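Local coordinates for glutamic acid/alanine-rich protein (Trypanosoma congolense, PDB 2Y44) that probably forms part of the protein coat on the parasite cell surface, as the helical ectodomain of a glutamic acid/alanine-rich surface protein, at residues V29-A43 and V170-E184. Residues are numbered along the deposited sequence; the frame is centred on the assembly and turned at random.
Sequences VVSSAREASEAKERA and VRTAGEAKYEAEKAE. Unlike the reference sequence in segment 170-184: Y178 (reference Ser).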
loop_
_atom_site.group_PDB
_atom_site.type_symbol
_atom_site.label_atom_id
_atom_site.label_comp_id
_atom_site.label_asym_id
_atom_site.label_seq_id
_atom_site.Cartn_x
_atom_site.Cartn_y
_atom_site.Cartn_z
ATOM N N VAL A 29 8.028 -3.584 -2.957
ATOM C CA VAL A 29 9.205 -2.742 -2.688
ATOM C C VAL A 29 10.448 -3.631 -2.484
ATOM O O VAL A 29 11.551 -3.336 -2.972
ATOM C CB VAL A 29 8.969 -1.861 -1.448
ATOM C CG1 VAL A 29 10.276 -1.260 -0.936
ATOM C CG2 VAL A 29 7.960 -0.764 -1.785
ATOM N N VAL A 30 10.264 -4.700 -1.730
ATOM C CA VAL A 30 11.339 -5.675 -1.510
ATOM C C VAL A 30 11.823 -6.255 -2.833
ATOM O O VAL A 30 13.040 -6.396 -3.020
ATOM C CB VAL A 30 10.900 -6.806 -0.536
ATOM C CG1 VAL A 30 11.844 -8.039 -0.621
ATOM C CG2 VAL A 30 10.832 -6.268 0.876
ATOM N N SER A 31 10.902 -6.616 -3.733
ATOM C CA SER A 31 11.331 -7.157 -5.049
ATOM C C SER A 31 12.097 -6.079 -5.834
ATOM O O SER A 31 13.114 -6.372 -6.486
ATOM C CB SER A 31 10.156 -7.682 -5.859
ATOM O OG SER A 31 10.574 -8.149 -7.136
ATOM N N SER A 32 11.583 -4.860 -5.826
ATOM C CA SER A 32 12.289 -3.764 -6.494
ATOM C C SER A 32 13.701 -3.584 -5.965
ATOM O O SER A 32 14.633 -3.364 -6.750
ATOM C CB SER A 32 11.538 -2.426 -6.389
ATOM O OG SER A 32 10.342 -2.457 -7.141
ATOM N N ALA A 33 13.861 -3.579 -4.639
ATOM C CA ALA A 33 15.226 -3.353 -4.057
ATOM C C ALA A 33 16.164 -4.518 -4.362
ATOM O O ALA A 33 17.355 -4.307 -4.623
ATOM C CB ALA A 33 15.153 -3.143 -2.543
ATOM N N ARG A 34 15.591 -5.719 -4.441
ATOM C CA ARG A 34 16.359 -6.901 -4.823
ATOM C C ARG A 34 16.857 -6.749 -6.248
ATOM O O ARG A 34 18.019 -6.996 -6.517
ATOM C CB ARG A 34 15.539 -8.203 -4.655
ATOM C CG ARG A 34 16.185 -9.433 -5.317
ATOM C CD ARG A 34 15.141 -10.534 -5.544
ATOM N NE ARG A 34 14.322 -10.234 -6.718
ATOM C CZ ARG A 34 13.029 -10.517 -6.841
ATOM N NH1 ARG A 34 12.380 -11.163 -5.877
ATOM N NH2 ARG A 34 12.392 -10.181 -7.956
ATOM N N GLU A 35 15.976 -6.359 -7.158
ATOM C CA GLU A 35 16.380 -6.173 -8.529
ATOM C C GLU A 35 17.400 -5.054 -8.651
ATOM O O GLU A 35 18.339 -5.123 -9.469
ATOM C CB GLU A 35 15.186 -5.896 -9.409
ATOM C CG GLU A 35 14.227 -7.095 -9.477
ATOM C CD GLU A 35 13.059 -6.827 -10.392
ATOM O OE1 GLU A 35 13.311 -6.488 -11.559
ATOM O OE2 GLU A 35 11.898 -6.922 -9.935
ATOM N N ALA A 36 17.204 -3.988 -7.874
ATOM C CA ALA A 36 18.137 -2.882 -7.963
ATOM C C ALA A 36 19.532 -3.313 -7.500
ATOM O O ALA A 36 20.563 -2.896 -8.045
ATOM C CB ALA A 36 17.652 -1.716 -7.122
ATOM N N SER A 37 19.551 -4.101 -6.441
ATOM C CA SER A 37 20.796 -4.596 -5.906
ATOM C C SER A 37 21.493 -5.542 -6.879
ATOM O O SER A 37 22.729 -5.545 -6.956
ATOM C CB SER A 37 20.563 -5.296 -4.558
ATOM O OG SER A 37 20.176 -4.332 -3.607
ATOM N N GLU A 38 20.698 -6.344 -7.582
ATOM C CA GLU A 38 21.271 -7.229 -8.616
ATOM C C GLU A 38 21.891 -6.420 -9.750
ATOM O O GLU A 38 22.987 -6.767 -10.246
ATOM C CB GLU A 38 20.222 -8.191 -9.144
ATOM C CG GLU A 38 19.867 -9.273 -8.128
ATOM C CD GLU A 38 18.561 -9.977 -8.469
ATOM O OE1 GLU A 38 17.928 -9.622 -9.487
ATOM O OE2 GLU A 38 18.141 -10.847 -7.685
ATOM N N ALA A 39 21.261 -5.302 -10.097
ATOM C CA ALA A 39 21.825 -4.426 -11.148
ATOM C C ALA A 39 23.113 -3.794 -10.637
ATOM O O ALA A 39 24.078 -3.627 -11.403
ATOM C CB ALA A 39 20.802 -3.346 -11.612
ATOM N N LYS A 40 23.105 -3.346 -9.379
ATOM C CA LYS A 40 24.337 -2.861 -8.756
ATOM C C LYS A 40 25.456 -3.889 -8.860
ATOM O O LYS A 40 26.556 -3.556 -9.249
ATOM C CB LYS A 40 24.116 -2.556 -7.269
ATOM C CG LYS A 40 25.390 -2.203 -6.614
ATOM C CD LYS A 40 25.226 -1.948 -5.139
ATOM C CE LYS A 40 26.576 -1.635 -4.500
ATOM N NZ LYS A 40 26.472 -1.503 -2.981
ATOM N N GLU A 41 25.175 -5.131 -8.488
ATOM C CA GLU A 41 26.220 -6.168 -8.508
ATOM C C GLU A 41 26.749 -6.379 -9.931
ATOM O O GLU A 41 27.954 -6.573 -10.115
ATOM C CB GLU A 41 25.694 -7.503 -7.972
ATOM C CG GLU A 41 26.757 -8.568 -7.953
ATOM C CD GLU A 41 26.409 -9.746 -7.057
ATOM O OE1 GLU A 41 25.222 -9.884 -6.675
ATOM O OE2 GLU A 41 27.334 -10.516 -6.710
ATOM N N ARG A 42 25.869 -6.351 -10.924
ATOM C CA ARG A 42 26.306 -6.481 -12.311
ATOM C C ARG A 42 27.258 -5.342 -12.697
ATOM O O ARG A 42 28.295 -5.582 -13.324
ATOM C CB ARG A 42 25.130 -6.621 -13.296
ATOM C CG ARG A 42 24.427 -8.009 -13.217
ATOM C CD ARG A 42 23.422 -8.203 -14.376
ATOM N NE ARG A 42 22.352 -7.211 -14.346
ATOM C CZ ARG A 42 21.250 -7.314 -13.600
ATOM N NH1 ARG A 42 21.015 -8.408 -12.897
ATOM N NH2 ARG A 42 20.330 -6.369 -13.658
ATOM N N ALA A 43 26.923 -4.124 -12.288
ATOM C CA ALA A 43 27.698 -2.956 -12.662
ATOM C C ALA A 43 29.054 -2.999 -11.931
ATOM O O ALA A 43 30.066 -2.589 -12.478
ATOM C CB ALA A 43 26.899 -1.617 -12.300
ATOM N N VAL A 170 5.872 2.202 -3.226
ATOM C CA VAL A 170 5.932 1.329 -4.397
ATOM C C VAL A 170 6.522 2.058 -5.620
ATOM O O VAL A 170 7.531 1.606 -6.178
ATOM C CB VAL A 170 4.557 0.669 -4.715
ATOM C CG1 VAL A 170 4.570 -0.045 -6.064
ATOM C CG2 VAL A 170 4.183 -0.327 -3.561
ATOM N N ARG A 171 5.996 3.249 -5.914
ATOM C CA ARG A 171 6.525 4.040 -7.016
ATOM C C ARG A 171 8.022 4.371 -6.838
ATOM O O ARG A 171 8.816 4.294 -7.809
ATOM C CB ARG A 171 5.705 5.333 -7.201
ATOM C CG ARG A 171 4.293 5.067 -7.760
ATOM C CD ARG A 171 3.582 6.381 -8.150
ATOM N NE ARG A 171 3.595 7.378 -7.089
ATOM C CZ ARG A 171 2.648 7.533 -6.164
ATOM N NH1 ARG A 171 1.556 6.763 -6.159
ATOM N NH2 ARG A 171 2.786 8.503 -5.261
ATOM N N THR A 172 8.364 4.884 -5.660
ATOM C CA THR A 172 9.729 5.325 -5.360
ATOM C C THR A 172 10.747 4.183 -5.496
ATOM O O THR A 172 11.794 4.345 -6.147
ATOM C CB THR A 172 9.765 5.923 -3.953
ATOM O OG1 THR A 172 8.896 7.066 -3.933
ATOM C CG2 THR A 172 11.165 6.342 -3.547
ATOM N N ALA A 173 10.365 3.005 -5.029
ATOM C CA ALA A 173 11.247 1.859 -5.155
ATOM C C ALA A 173 11.310 1.334 -6.595
ATOM O O ALA A 173 12.370 0.852 -7.042
ATOM C CB ALA A 173 10.855 0.761 -4.135
ATOM N N GLY A 174 10.209 1.489 -7.342
ATOM C CA GLY A 174 10.161 1.061 -8.745
ATOM C C GLY A 174 11.039 1.985 -9.569
ATOM O O GLY A 174 11.770 1.529 -10.456
ATOM N N GLU A 175 11.030 3.269 -9.227
ATOM C CA GLU A 175 11.892 4.261 -9.929
ATOM C C GLU A 175 13.355 3.977 -9.654
ATOM O O GLU A 175 14.196 4.066 -10.557
ATOM C CB GLU A 175 11.540 5.696 -9.534
ATOM C CG GLU A 175 12.591 6.769 -9.965
ATOM C CD GLU A 175 12.672 6.981 -11.481
ATOM O OE1 GLU A 175 11.818 6.449 -12.245
ATOM O OE2 GLU A 175 13.609 7.707 -11.913
ATOM N N ALA A 176 13.650 3.559 -8.433
ATOM C CA ALA A 176 15.017 3.276 -8.050
ATOM C C ALA A 176 15.533 2.047 -8.803
ATOM O O ALA A 176 16.635 2.068 -9.317
ATOM C CB ALA A 176 15.125 3.071 -6.529
ATOM N N LYS A 177 14.761 0.964 -8.802
ATOM C CA LYS A 177 15.062 -0.200 -9.684
ATOM C C LYS A 177 15.263 0.175 -11.152
ATOM O O LYS A 177 16.243 -0.261 -11.777
ATOM C CB LYS A 177 14.010 -1.300 -9.537
ATOM C CG LYS A 177 13.980 -2.351 -10.658
ATOM C CD LYS A 177 12.784 -3.280 -10.456
ATOM C CE LYS A 177 11.443 -2.610 -10.813
ATOM N NZ LYS A 177 10.300 -3.217 -10.054
ATOM N N TYR A 178 14.385 1.033 -11.687
ATOM C CA TYR A 178 14.478 1.432 -13.081
ATOM C C TYR A 178 15.785 2.205 -13.373
ATOM O O TYR A 178 16.479 1.928 -14.350
ATOM C CB TYR A 178 13.243 2.252 -13.452
ATOM C CG TYR A 178 13.203 2.679 -14.904
ATOM C CD1 TYR A 178 12.943 1.750 -15.915
ATOM C CD2 TYR A 178 13.527 3.982 -15.270
ATOM C CE1 TYR A 178 12.921 2.139 -17.251
ATOM C CE2 TYR A 178 13.467 4.392 -16.599
ATOM C CZ TYR A 178 13.186 3.465 -17.577
ATOM O OH TYR A 178 13.207 3.858 -18.907
ATOM N N GLU A 179 16.147 3.142 -12.512
ATOM C CA GLU A 179 17.444 3.820 -12.680
ATOM C C GLU A 179 18.639 2.885 -12.538
ATOM O O GLU A 179 19.634 3.018 -13.284
ATOM C CB GLU A 179 17.593 4.930 -11.664
ATOM C CG GLU A 179 16.726 6.154 -11.940
ATOM C CD GLU A 179 17.129 7.305 -11.042
ATOM O OE1 GLU A 179 18.099 8.037 -11.372
ATOM O OE2 GLU A 179 16.520 7.423 -9.970
ATOM N N ALA A 180 18.533 1.919 -11.616
ATOM C CA ALA A 180 19.657 0.982 -11.366
ATOM C C ALA A 180 19.917 0.156 -12.620
ATOM O O ALA A 180 21.057 0.049 -13.099
ATOM C CB ALA A 180 19.337 0.061 -10.197
ATOM N N GLU A 181 18.827 -0.328 -13.212
ATOM C CA GLU A 181 18.924 -1.129 -14.419
ATOM C C GLU A 181 19.371 -0.273 -15.631
ATOM O O GLU A 181 20.226 -0.707 -16.419
ATOM C CB GLU A 181 17.616 -1.877 -14.648
ATOM C CG GLU A 181 17.428 -3.075 -13.638
ATOM C CD GLU A 181 16.021 -3.691 -13.709
ATOM O OE1 GLU A 181 15.091 -2.857 -13.819
ATOM O OE2 GLU A 181 15.838 -4.973 -13.699
ATOM N N LYS A 182 18.923 0.974 -15.698
ATOM C CA LYS A 182 19.330 1.845 -16.803
ATOM C C LYS A 182 20.803 2.197 -16.712
ATOM O O LYS A 182 21.473 2.364 -17.743
ATOM C CB LYS A 182 18.470 3.122 -16.895
ATOM C CG LYS A 182 17.087 2.877 -17.507
ATOM C CD LYS A 182 17.206 2.365 -18.937
ATOM C CE LYS A 182 15.857 2.253 -19.600
ATOM N NZ LYS A 182 15.932 2.636 -21.038
ATOM N N ALA A 183 21.325 2.259 -15.488
ATOM C CA ALA A 183 22.724 2.640 -15.295
ATOM C C ALA A 183 23.604 1.498 -15.771
ATOM O O ALA A 183 24.610 1.731 -16.427
ATOM C CB ALA A 183 23.014 2.936 -13.837
ATOM N N GLU A 184 23.152 0.271 -15.516
ATOM C CA GLU A 184 23.935 -0.917 -15.789
ATOM C C GLU A 184 23.598 -1.447 -17.187
ATOM O O GLU A 184 24.356 -1.269 -18.145
ATOM C CB GLU A 184 23.606 -1.979 -14.731
ATOM C CG GLU A 184 24.710 -2.944 -14.465
ATOM C CD GLU A 184 24.903 -3.917 -15.592
ATOM O OE1 GLU A 184 23.962 -4.710 -15.827
ATOM O OE2 GLU A 184 25.982 -3.883 -16.238
HETATM O O HOH W 1 8.103 -1.249 -6.313
HETATM O O HOH W 2 18.164 -6.400 -11.962
#
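A36, A39 and A180 interlock through methyl groups: A180 CB lies 3.9 Å from A36 CB, while A39 CB rests over the backbone carbonyl of A180 and against E181 CG. Toward the start of both segments, V29 extends the apolar seam, CG1 touching A173 CB at 3.8 Å and CG2 lying over the backbone N and CA of V170.

Such small residues permit a close helix pair: the axes of 29-43 and 170-183 approach to 8.3 Å, run in the same direction and cross at 18°. These are lengths of the long helices 18-53 and 149-183, and helix 57-107 joins them in an elongated helical bundle, with V78 against V29 and A33. The shallow crossing fits the coiled coil predicted to include part of 29-43.

The polar contacts run along one side of the seam. K177 runs out extended, CG anti to the backbone N (chi1 163°), which lays CD beside the E35 carboxylate, 3.4 Å from OE1; a turn at chi3 then swings NZ to S32 OG for a 3.0 Å hydrogen bond. The E35 carboxylate remains beyond salt-bridge distance of this amine, an arrangement that probably still favours the charged lysine. Water 1 links S32 OG to V170 O.

Farther on, R42 NE makes a weak, bent hydrogen bond of 3.3 Å to E184 OE1, within a salt bridge; the oxygen sits at the guanidinium edge, although the two flat groups are turned 67° apart. E35 OE1 and E181 OE2 come within 3.6 Å despite their like charge. Water 2 donates to E35 O and E181 OE2 and accepts from R42 NH2; the arginine's charge, 4.7 Å from NH2 to E181 OE2, may offset part of the repulsion.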